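Local coordinates for tRNA (guanine-N(1)-)-methyltransferase (Corynebacterium diphtheriae, PDB 7KFF), which probably transfers a methyl group from S-adenosylmethionine to N1 of guanosine 37 in tRNA, as a knotted SPOUT-family methyltransferase, at residues R264-Q269 / H290-Y294; A40-L46 / V211-V217; L271-W275 / Y294-R299. All coordinates share one frame. Residues are numbered along the deposited sequence.

Contact 1. Residues R264-Q269 / H290-Y294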
loop_
_atom_site.group_PDB
_atom_site.type_symbol
_atom_site.label_atom_id
_atom_site.label_comp_id
_atom_site.label_asym_id
_atom_site.label_seq_id
_atom_site.Cartn_x
_atom_site.Cartn_y
_atom_site.Cartn_z
ATOM N N ARG A 264 -24.286 13.880 15.082
ATOM C CA ARG A 264 -24.985 12.607 14.929
ATOM C C ARG A 264 -24.971 12.145 13.478
ATOM O O ARG A 264 -24.777 10.956 13.202
ATOM C CB ARG A 264 -26.424 12.709 15.438
ATOM C CG ARG A 264 -27.222 11.410 15.277
ATOM C CD ARG A 264 -26.582 10.246 16.046
ATOM N NE ARG A 264 -27.096 8.948 15.620
ATOM C CZ ARG A 264 -26.583 7.780 15.995
ATOM N NH1 ARG A 264 -25.537 7.746 16.809
ATOM N NH2 ARG A 264 -27.111 6.653 15.545
ATOM N N TRP A 265 -25.174 13.072 12.537
ATOM C CA TRP A 265 -25.106 12.730 11.121
ATOM C C TRP A 265 -23.750 12.137 10.775
ATOM O O TRP A 265 -23.667 11.140 10.054
ATOM C CB TRP A 265 -25.401 13.970 10.266
ATOM C CG TRP A 265 -25.249 13.741 8.773
ATOM C CD1 TRP A 265 -26.217 13.338 7.896
ATOM C CD2 TRP A 265 -24.057 13.908 8.001
ATOM N NE1 TRP A 265 -25.700 13.237 6.627
ATOM C CE2 TRP A 265 -24.376 13.590 6.664
ATOM C CE3 TRP A 265 -22.754 14.302 8.308
ATOM C CZ2 TRP A 265 -23.437 13.643 5.639
ATOM C CZ3 TRP A 265 -21.817 14.358 7.280
ATOM C CH2 TRP A 265 -22.166 14.023 5.969
ATOM N N ARG A 266 -22.672 12.728 11.291
ATOM C CA ARG A 266 -21.345 12.213 10.983
ATOM C C ARG A 266 -21.193 10.785 11.493
ATOM O O ARG A 266 -20.627 9.931 10.812
ATOM C CB ARG A 266 -20.259 13.099 11.593
ATOM C CG ARG A 266 -20.152 14.521 11.047
ATOM C CD ARG A 266 -18.769 15.068 11.357
ATOM N NE ARG A 266 -18.729 16.444 11.847
ATOM C CZ ARG A 266 -18.606 17.523 11.076
ATOM N NH1 ARG A 266 -18.556 18.725 11.630
ATOM N NH2 ARG A 266 -18.549 17.408 9.755
ATOM N N ARG A 267 -21.718 10.503 12.686
ATOM C CA ARG A 267 -21.650 9.147 13.225
ATOM C C ARG A 267 -22.462 8.177 12.371
ATOM O O ARG A 267 -21.986 7.089 12.025
ATOM C CB ARG A 267 -22.143 9.139 14.665
ATOM C CG ARG A 267 -22.229 7.774 15.290
ATOM C CD ARG A 267 -20.924 7.379 15.884
ATOM N NE ARG A 267 -20.994 6.071 16.527
ATOM C CZ ARG A 267 -19.924 5.389 16.904
ATOM N NH1 ARG A 267 -18.716 5.901 16.708
ATOM N NH2 ARG A 267 -20.063 4.199 17.459
ATOM N N GLU A 268 -23.690 8.560 12.015
ATOM C CA GLU A 268 -24.499 7.711 11.145
ATOM C C GLU A 268 -23.775 7.402 9.842
ATOM O O GLU A 268 -23.746 6.254 9.386
ATOM C CB GLU A 268 -25.843 8.374 10.867
ATOM C CG GLU A 268 -26.746 8.450 12.093
ATOM C CD GLU A 268 -28.019 9.264 11.841
ATOM O OE1 GLU A 268 -28.127 9.921 10.777
ATOM O OE2 GLU A 268 -28.900 9.255 12.708
ATOM N N GLN A 269 -23.191 8.417 9.223
ATOM C CA GLN A 269 -22.552 8.202 7.933
ATOM C C GLN A 269 -21.332 7.305 8.057
ATOM O O GLN A 269 -21.018 6.562 7.126
ATOM C CB GLN A 269 -22.172 9.547 7.325
ATOM C CG GLN A 269 -23.366 10.369 6.894
ATOM C CD GLN A 269 -24.143 9.694 5.786
ATOM O OE1 GLN A 269 -23.569 9.326 4.755
ATOM N NE2 GLN A 269 -25.435 9.526 5.980
ATOM N N HIS A 290 -28.602 3.357 19.945
ATOM C CA HIS A 290 -28.705 4.344 18.874
ATOM C C HIS A 290 -28.032 3.822 17.611
ATOM O O HIS A 290 -28.613 3.854 16.516
ATOM C CB HIS A 290 -28.082 5.665 19.330
ATOM C CG HIS A 290 -28.710 6.880 18.721
ATOM N ND1 HIS A 290 -28.433 8.156 19.163
ATOM C CD2 HIS A 290 -29.589 7.018 17.699
ATOM C CE1 HIS A 290 -29.117 9.027 18.444
ATOM N NE2 HIS A 290 -29.826 8.363 17.548
ATOM N N ASP A 291 -26.806 3.319 17.751
ATOM C CA ASP A 291 -26.052 2.874 16.586
ATOM C C ASP A 291 -26.589 1.556 16.053
ATOM O O ASP A 291 -26.662 1.358 14.838
ATOM C CB ASP A 291 -24.580 2.724 16.958
ATOM C CG ASP A 291 -23.916 4.055 17.304
ATOM O OD1 ASP A 291 -24.505 5.122 17.039
ATOM O OD2 ASP A 291 -22.797 4.023 17.840
ATOM N N GLN A 292 -26.967 0.641 16.949
ATOM C CA GLN A 292 -27.483 -0.650 16.508
ATOM C C GLN A 292 -28.809 -0.482 15.780
ATOM O O GLN A 292 -29.030 -1.100 14.729
ATOM C CB GLN A 292 -27.623 -1.579 17.713
ATOM C CG GLN A 292 -28.098 -2.984 17.372
ATOM C CD GLN A 292 -27.096 -3.756 16.548
ATOM O OE1 GLN A 292 -25.895 -3.628 16.723
ATOM N NE2 GLN A 292 -27.597 -4.564 15.633
ATOM N N ALA A 293 -29.684 0.377 16.295
ATOM C CA ALA A 293 -30.951 0.622 15.618
ATOM C C ALA A 293 -30.736 1.253 14.250
ATOM O O ALA A 293 -31.440 0.923 13.288
ATOM C CB ALA A 293 -31.844 1.504 16.482
ATOM N N TYR A 294 -29.757 2.155 14.132
ATOM C CA TYR A 294 -29.479 2.767 12.842
ATOM C C TYR A 294 -29.021 1.713 11.841
ATOM O O TYR A 294 -29.484 1.673 10.694
ATOM C CB TYR A 294 -28.414 3.852 13.001
ATOM C CG TYR A 294 -28.062 4.478 11.681
ATOM C CD1 TYR A 294 -28.906 5.408 11.088
ATOM C CD2 TYR A 294 -26.899 4.122 11.014
ATOM C CE1 TYR A 294 -28.596 5.973 9.870
ATOM C CE2 TYR A 294 -26.585 4.676 9.800
ATOM C CZ TYR A 294 -27.429 5.603 9.233
ATOM O OH TYR A 294 -27.106 6.160 8.017
#
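His290, in the first turn of helix 289-299, lays its imidazole flat on the guanidinium of Arg264, the two planes 12° apart and their centres 3.5 Å apart. One residue on, Asp291 is held in salt bridges by two arginines: Arg264 NH1 donates to Asp291 OD1 at 2.8 Å, while Arg267 reaches Asp291 OD2 through NH2 at 2.8 Å and NE at 3.0 Å. Within its own helix Arg264 also makes a salt bridge with a weak hydrogen bond, Arg264 NE to Glu268 OE2 at 3.4 Å, so four charged residues form one network. The axes of 264-269 and 290-294 cross at -54° and come within 10.9 Å, a wide gap filled by these long side chains; both helices belong to the helical C-terminal domain that TrmD enzymes carry after the SPOUT domain. A turn beyond His290, Tyr294 points at the partner helix and receives Glu268 CB over its ring face in a CH-pi contact, 3.9 Å from the centroid, while Tyr294 CE2 lies 3.3 Å from Glu268 O.

Contact 2. Residues A40-L46 / V211-V217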
loop_
_atom_site.group_PDB
_atom_site.type_symbol
_atom_site.label_atom_id
_atom_site.label_comp_id
_atom_site.label_asym_id
_atom_site.label_seq_id
_atom_site.Cartn_x
_atom_site.Cartn_y
_atom_site.Cartn_z
ATOM N N ALA A 40 8.596 18.059 5.592
ATOM C CA ALA A 40 9.114 17.574 6.867
ATOM C C ALA A 40 10.629 17.679 6.918
ATOM O O ALA A 40 11.195 18.038 7.956
ATOM C CB ALA A 40 8.675 16.131 7.094
ATOM N N ILE A 41 11.302 17.333 5.822
ATOM C CA ILE A 41 12.747 17.515 5.746
ATOM C C ILE A 41 13.119 18.974 5.979
ATOM O O ILE A 41 14.049 19.281 6.732
ATOM C CB ILE A 41 13.276 16.994 4.401
ATOM C CG1 ILE A 41 13.084 15.483 4.300
ATOM C CG2 ILE A 41 14.741 17.369 4.208
ATOM C CD1 ILE A 41 13.363 14.929 2.924
ATOM N N GLU A 42 12.382 19.898 5.361
ATOM C CA GLU A 42 12.683 21.321 5.511
ATOM C C GLU A 42 12.339 21.871 6.891
ATOM O O GLU A 42 12.746 23.001 7.196
ATOM C CB GLU A 42 12.032 22.101 4.365
ATOM C CG GLU A 42 12.632 21.653 3.027
ATOM C CD GLU A 42 12.257 22.460 1.810
ATOM O OE1 GLU A 42 11.439 23.397 1.885
ATOM O OE2 GLU A 42 12.820 22.132 0.737
ATOM N N LYS A 43 11.641 21.107 7.728
ATOM C CA LYS A 43 11.400 21.446 9.123
ATOM C C LYS A 43 12.365 20.724 10.058
ATOM O O LYS A 43 12.208 20.808 11.281
ATOM C CB LYS A 43 9.960 21.103 9.517
ATOM C CG LYS A 43 8.905 21.923 8.788
ATOM C CD LYS A 43 7.487 21.449 9.129
ATOM C CE LYS A 43 6.446 22.078 8.206
ATOM N NZ LYS A 43 5.217 21.230 8.082
ATOM N N ASP A 44 13.370 20.030 9.514
ATOM C CA ASP A 44 14.303 19.232 10.308
ATOM C C ASP A 44 13.597 18.145 11.121
ATOM O O ASP A 44 14.072 17.747 12.186
ATOM C CB ASP A 44 15.173 20.089 11.235
ATOM C CG ASP A 44 16.426 20.624 10.563
ATOM O OD1 ASP A 44 16.932 20.003 9.592
ATOM O OD2 ASP A 44 16.923 21.653 11.045
ATOM N N LEU A 45 12.472 17.633 10.627
ATOM C CA LEU A 45 11.741 16.555 11.285
ATOM C C LEU A 45 12.048 15.198 10.676
ATOM O O LEU A 45 11.695 14.172 11.265
ATOM C CB LEU A 45 10.232 16.834 11.197
ATOM C CG LEU A 45 9.759 18.119 11.888
ATOM C CD1 LEU A 45 8.296 18.374 11.581
ATOM C CD2 LEU A 45 9.986 17.996 13.381
ATOM N N LEU A 46 12.713 15.183 9.524
ATOM C CA LEU A 46 12.957 13.956 8.782
ATOM C C LEU A 46 14.303 14.082 8.091
ATOM O O LEU A 46 14.642 15.152 7.591
ATOM C CB LEU A 46 11.850 13.742 7.752
ATOM C CG LEU A 46 11.922 12.474 6.908
ATOM C CD1 LEU A 46 11.765 11.234 7.767
ATOM C CD2 LEU A 46 10.891 12.492 5.802
ATOM N N VAL A 211 5.380 9.070 9.043
ATOM C CA VAL A 211 5.880 10.437 9.184
ATOM C C VAL A 211 4.745 11.414 9.444
ATOM O O VAL A 211 4.944 12.420 10.133
ATOM C CB VAL A 211 6.751 10.814 7.968
ATOM C CG1 VAL A 211 7.120 12.292 8.003
ATOM C CG2 VAL A 211 8.011 9.924 7.906
ATOM N N ARG A 212 3.555 11.151 8.916
ATOM C CA ARG A 212 2.453 12.071 9.177
ATOM C C ARG A 212 2.055 12.115 10.649
ATOM O O ARG A 212 1.319 13.027 11.041
ATOM C CB ARG A 212 1.238 11.763 8.320
ATOM C CG ARG A 212 0.524 10.499 8.684
ATOM C CD ARG A 212 -0.675 10.216 7.774
ATOM N NE ARG A 212 -1.848 11.066 7.982
ATOM C CZ ARG A 212 -2.766 10.883 8.929
ATOM N NH1 ARG A 212 -2.651 9.915 9.811
ATOM N NH2 ARG A 212 -3.807 11.686 8.988
ATOM N N LEU A 213 2.514 11.176 11.462
ATOM C CA LEU A 213 2.249 11.162 12.895
ATOM C C LEU A 213 3.322 11.879 13.706
ATOM O O LEU A 213 3.203 11.958 14.938
ATOM C CB LEU A 213 2.074 9.726 13.380
ATOM C CG LEU A 213 0.959 8.967 12.701
ATOM C CD1 LEU A 213 0.931 7.531 13.176
ATOM C CD2 LEU A 213 -0.408 9.633 12.884
ATOM N N ILE A 214 4.352 12.410 13.056
ATOM C CA ILE A 214 5.357 13.213 13.756
ATOM C C ILE A 214 4.799 14.619 13.945
ATOM O O ILE A 214 4.405 15.258 12.953
ATOM C CB ILE A 214 6.663 13.250 12.956
ATOM C CG1 ILE A 214 7.232 11.837 12.813
ATOM C CG2 ILE A 214 7.671 14.198 13.611
ATOM C CD1 ILE A 214 8.495 11.762 12.014
ATOM N N PRO A 215 4.784 15.150 15.166
ATOM C CA PRO A 215 4.247 16.501 15.363
ATOM C C PRO A 215 4.979 17.524 14.502
ATOM O O PRO A 215 6.209 17.536 14.428
ATOM C CB PRO A 215 4.444 16.758 16.862
ATOM C CG PRO A 215 5.309 15.679 17.377
ATOM C CD PRO A 215 5.224 14.522 16.425
ATOM N N GLY A 216 4.202 18.380 13.836
ATOM C CA GLY A 216 4.717 19.393 12.950
ATOM C C GLY A 216 4.612 19.068 11.471
ATOM O O GLY A 216 4.752 19.979 10.638
ATOM N N VAL A 217 4.385 17.798 11.116
ATOM C CA VAL A 217 4.423 17.404 9.710
ATOM C C VAL A 217 3.128 17.759 8.993
ATOM O O VAL A 217 3.149 18.355 7.908
ATOM C CB VAL A 217 4.757 15.910 9.593
ATOM C CG1 VAL A 217 4.574 15.437 8.154
ATOM C CG2 VAL A 217 6.191 15.667 10.071
HETATM O O HOH W 1 5.599 18.640 6.506
#
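A small apolar ridge on 40-46 fits against the curved inner side of the 211-217 loop. The loop is shaped by two successive turns, type I from Val211 to Ile214 and type II from Ile214 to Val217, which bend it so that Val211, Ile214 and Val217 all offer side chains to the partner. Leu45 is the main bump: its CD1 enters the second turn, 3.6 Å from Pro215 O, 3.8 Å from Gly216 C and 3.7 Å from Val217 CG2, and its CB lies 4.4 Å from Ile214 CG2. The hollow exists because Gly216 lacks a side chain; a CB there would sit only 3.0 Å from Leu45 CD1, and at these backbone angles (phi 102°) it would also be jammed against the carbonyl O of Pro215, which calls for glycine. Leu45 gains its position from a Schellman motif ending helix 35-42, with Asp44 as C-prime residue, Leu45 N bonded to Ala40 O and Asp44 N to Ile41 O. The chain then enters edge strand 46-52 of the parallel sheet of the SPOUT domain, so the contact packs this helix-to-strand corner against the loop that follows helix 200-211. Beside Leu45, small Ala40 leaves room for two valines, its CB 3.9 Å from Val217 CG2 and 4.2 Å from Val211 CG1, and Leu46 CD1 meets Val211 CG2 at 4.0 Å. On the exposed side Lys43 stretches across, its NZ donating to Gly216 O at 2.9 Å and to a water 3.1 Å away; that water in turn donates to Val217 O at 2.8 Å.

Contact 3. Residues L271-W275 / Y294-R299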
loop_
_atom_site.group_PDB
_atom_site.type_symbol
_atom_site.label_atom_id
_atom_site.label_comp_id
_atom_site.label_asym_id
_atom_site.label_seq_id
_atom_site.Cartn_x
_atom_site.Cartn_y
_atom_site.Cartn_z
ATOM N N LEU A 271 -21.129 4.862 10.400
ATOM C CA LEU A 271 -21.731 3.538 10.525
ATOM C C LEU A 271 -22.189 3.020 9.168
ATOM O O LEU A 271 -22.006 1.837 8.852
ATOM C CB LEU A 271 -22.935 3.588 11.458
ATOM C CG LEU A 271 -22.622 3.838 12.928
ATOM C CD1 LEU A 271 -23.869 4.217 13.700
ATOM C CD2 LEU A 271 -21.965 2.589 13.537
ATOM N N LYS A 272 -22.788 3.894 8.351
ATOM C CA LYS A 272 -23.318 3.478 7.056
ATOM C C LYS A 272 -22.188 3.055 6.121
ATOM O O LYS A 272 -22.268 2.004 5.474
ATOM C CB LYS A 272 -24.115 4.632 6.443
ATOM C CG LYS A 272 -24.681 4.370 5.065
ATOM C CD LYS A 272 -25.587 5.544 4.662
ATOM C CE LYS A 272 -26.200 5.372 3.283
ATOM N NZ LYS A 272 -25.339 5.966 2.236
ATOM N N ARG A 273 -21.117 3.856 6.043
ATOM C CA ARG A 273 -20.009 3.496 5.167
ATOM C C ARG A 273 -19.392 2.187 5.631
ATOM O O ARG A 273 -19.057 1.326 4.813
ATOM C CB ARG A 273 -18.959 4.607 5.127
ATOM C CG ARG A 273 -17.737 4.299 4.236
ATOM C CD ARG A 273 -18.091 4.193 2.759
ATOM N NE ARG A 273 -18.344 5.511 2.180
ATOM C CZ ARG A 273 -17.425 6.274 1.593
ATOM N NH1 ARG A 273 -17.774 7.463 1.110
ATOM N NH2 ARG A 273 -16.168 5.851 1.469
ATOM N N THR A 274 -19.248 2.008 6.949
ATOM C CA THR A 274 -18.666 0.765 7.457
ATOM C C THR A 274 -19.572 -0.425 7.145
ATOM O O THR A 274 -19.096 -1.485 6.722
ATOM C CB THR A 274 -18.406 0.886 8.963
ATOM O OG1 THR A 274 -17.609 2.051 9.227
ATOM C CG2 THR A 274 -17.692 -0.360 9.488
ATOM N N TRP A 275 -20.880 -0.264 7.339
ATOM C CA TRP A 275 -21.810 -1.326 6.991
ATOM C C TRP A 275 -21.743 -1.664 5.507
ATOM O O TRP A 275 -21.765 -2.841 5.136
ATOM C CB TRP A 275 -23.225 -0.902 7.367
ATOM C CG TRP A 275 -24.258 -1.893 6.970
ATOM C CD1 TRP A 275 -24.554 -3.068 7.591
ATOM C CD2 TRP A 275 -25.129 -1.805 5.841
ATOM N NE1 TRP A 275 -25.569 -3.712 6.926
ATOM C CE2 TRP A 275 -25.937 -2.959 5.845
ATOM C CE3 TRP A 275 -25.309 -0.860 4.832
ATOM C CZ2 TRP A 275 -26.906 -3.191 4.878
ATOM C CZ3 TRP A 275 -26.274 -1.094 3.870
ATOM C CH2 TRP A 275 -27.057 -2.250 3.898
ATOM N N TYR A 294 -29.757 2.155 14.132
ATOM C CA TYR A 294 -29.479 2.767 12.842
ATOM C C TYR A 294 -29.021 1.713 11.841
ATOM O O TYR A 294 -29.484 1.673 10.694
ATOM C CB TYR A 294 -28.414 3.852 13.001
ATOM C CG TYR A 294 -28.062 4.478 11.681
ATOM C CD1 TYR A 294 -28.906 5.408 11.088
ATOM C CD2 TYR A 294 -26.899 4.122 11.014
ATOM C CE1 TYR A 294 -28.596 5.973 9.870
ATOM C CE2 TYR A 294 -26.585 4.676 9.800
ATOM C CZ TYR A 294 -27.429 5.603 9.233
ATOM O OH TYR A 294 -27.106 6.160 8.017
ATOM N N VAL A 295 -28.098 0.847 12.261
ATOM C CA VAL A 295 -27.588 -0.181 11.358
ATOM C C VAL A 295 -28.685 -1.170 10.975
ATOM O O VAL A 295 -28.764 -1.611 9.821
ATOM C CB VAL A 295 -26.358 -0.868 11.976
ATOM C CG1 VAL A 295 -25.950 -2.063 11.147
ATOM C CG2 VAL A 295 -25.217 0.131 12.071
ATOM N N GLU A 296 -29.555 -1.525 11.922
ATOM C CA GLU A 296 -30.677 -2.397 11.585
ATOM C C GLU A 296 -31.590 -1.757 10.549
ATOM O O GLU A 296 -32.185 -2.464 9.727
ATOM C CB GLU A 296 -31.463 -2.750 12.852
ATOM C CG GLU A 296 -30.787 -3.809 13.715
ATOM C CD GLU A 296 -31.394 -3.928 15.106
ATOM O OE1 GLU A 296 -32.353 -3.183 15.419
ATOM O OE2 GLU A 296 -30.901 -4.765 15.891
ATOM N N GLY A 297 -31.713 -0.429 10.567
ATOM C CA GLY A 297 -32.482 0.248 9.537
ATOM C C GLY A 297 -31.855 0.130 8.165
ATOM O O GLY A 297 -32.565 0.102 7.155
ATOM N N LEU A 298 -30.528 0.051 8.108
ATOM C CA LEU A 298 -29.858 -0.184 6.833
ATOM C C LEU A 298 -30.146 -1.590 6.324
ATOM O O LEU A 298 -30.373 -1.791 5.126
ATOM C CB LEU A 298 -28.349 -0.001 6.995
ATOM C CG LEU A 298 -27.877 1.333 7.553
ATOM C CD1 LEU A 298 -26.357 1.319 7.766
ATOM C CD2 LEU A 298 -28.286 2.474 6.643
ATOM N N ARG A 299 -30.125 -2.578 7.223
ATOM C CA ARG A 299 -30.348 -3.962 6.822
ATOM C C ARG A 299 -31.768 -4.185 6.317
ATOM O O ARG A 299 -31.990 -5.059 5.470
ATOM C CB ARG A 299 -30.023 -4.892 7.995
ATOM C CG ARG A 299 -28.542 -4.909 8.361
ATOM C CD ARG A 299 -28.274 -5.526 9.733
ATOM N NE ARG A 299 -26.845 -5.520 10.056
ATOM C CZ ARG A 299 -26.341 -5.741 11.268
ATOM N NH1 ARG A 299 -27.144 -5.984 12.295
ATOM N NH2 ARG A 299 -25.027 -5.712 11.453
#
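Trp275, with 99 Å² covered, spreads its indole against one side of helix 289-299. Leu298 CB sits almost exactly above the six-membered ring in a CH-pi contact, 3.7 Å from the centroid and 6° off the normal. The rest of the indole is met by neighbours on the same helix: Trp275 CD1 lies 4.0 Å from Val295 CG1, and Trp275 NE1 is 3.5 Å from CG of the poorly ordered Arg299. Leu298, the next most covered at 77 Å², points into the space between Trp275 and Lys272, where its CD1 approaches Trp275 CE3 at 3.8 Å and Lys272 CA at 3.8 Å. Because the segments 271-275 and 294-299 run 47° apart, their axes 10.2 Å apart at closest approach, successive turns of one meet successive turns of the other. They form part of the C-terminal helical domain of TrmD, and the short helix 279-283 on the chain between them adds Leu282, which touches both Leu271 and Trp275. At the other end of the contact Leu271, with 54 Å² covered, points toward helix 289-299, its CB 4.2 Å from Val295 CG2 and 4.0 Å from Tyr294 CD2. The tyrosine ring extends past it to Lys272, whose CB is 3.7 Å from Tyr294 OH and whose backbone N lies near the ring plane.

In the fold
Contacts 1 and 3 are two levels of a single helix pair, 259-277 with 289-299, their centres about 8 Å apart and Tyr294 shared by both. Their chemistry changes along the interface: contact 1, on the surface, relies on charge and stacking, whereas contact 3, partly buried, has no hydrogen bond across it and rests on leucine, valine and aromatic packing. Asp291 OD1 lies 3.5 Å from Leu271 CD1 where the two levels meet. Contact 2 lies in the SPOUT domain, its centre about 35 Å from that of contact 1 and about 38 Å from that of contact 3. Also partly buried, it joins a helix end to a loop, with aliphatic packing inside and a hydrogen bond from Lys43 on its exposed side.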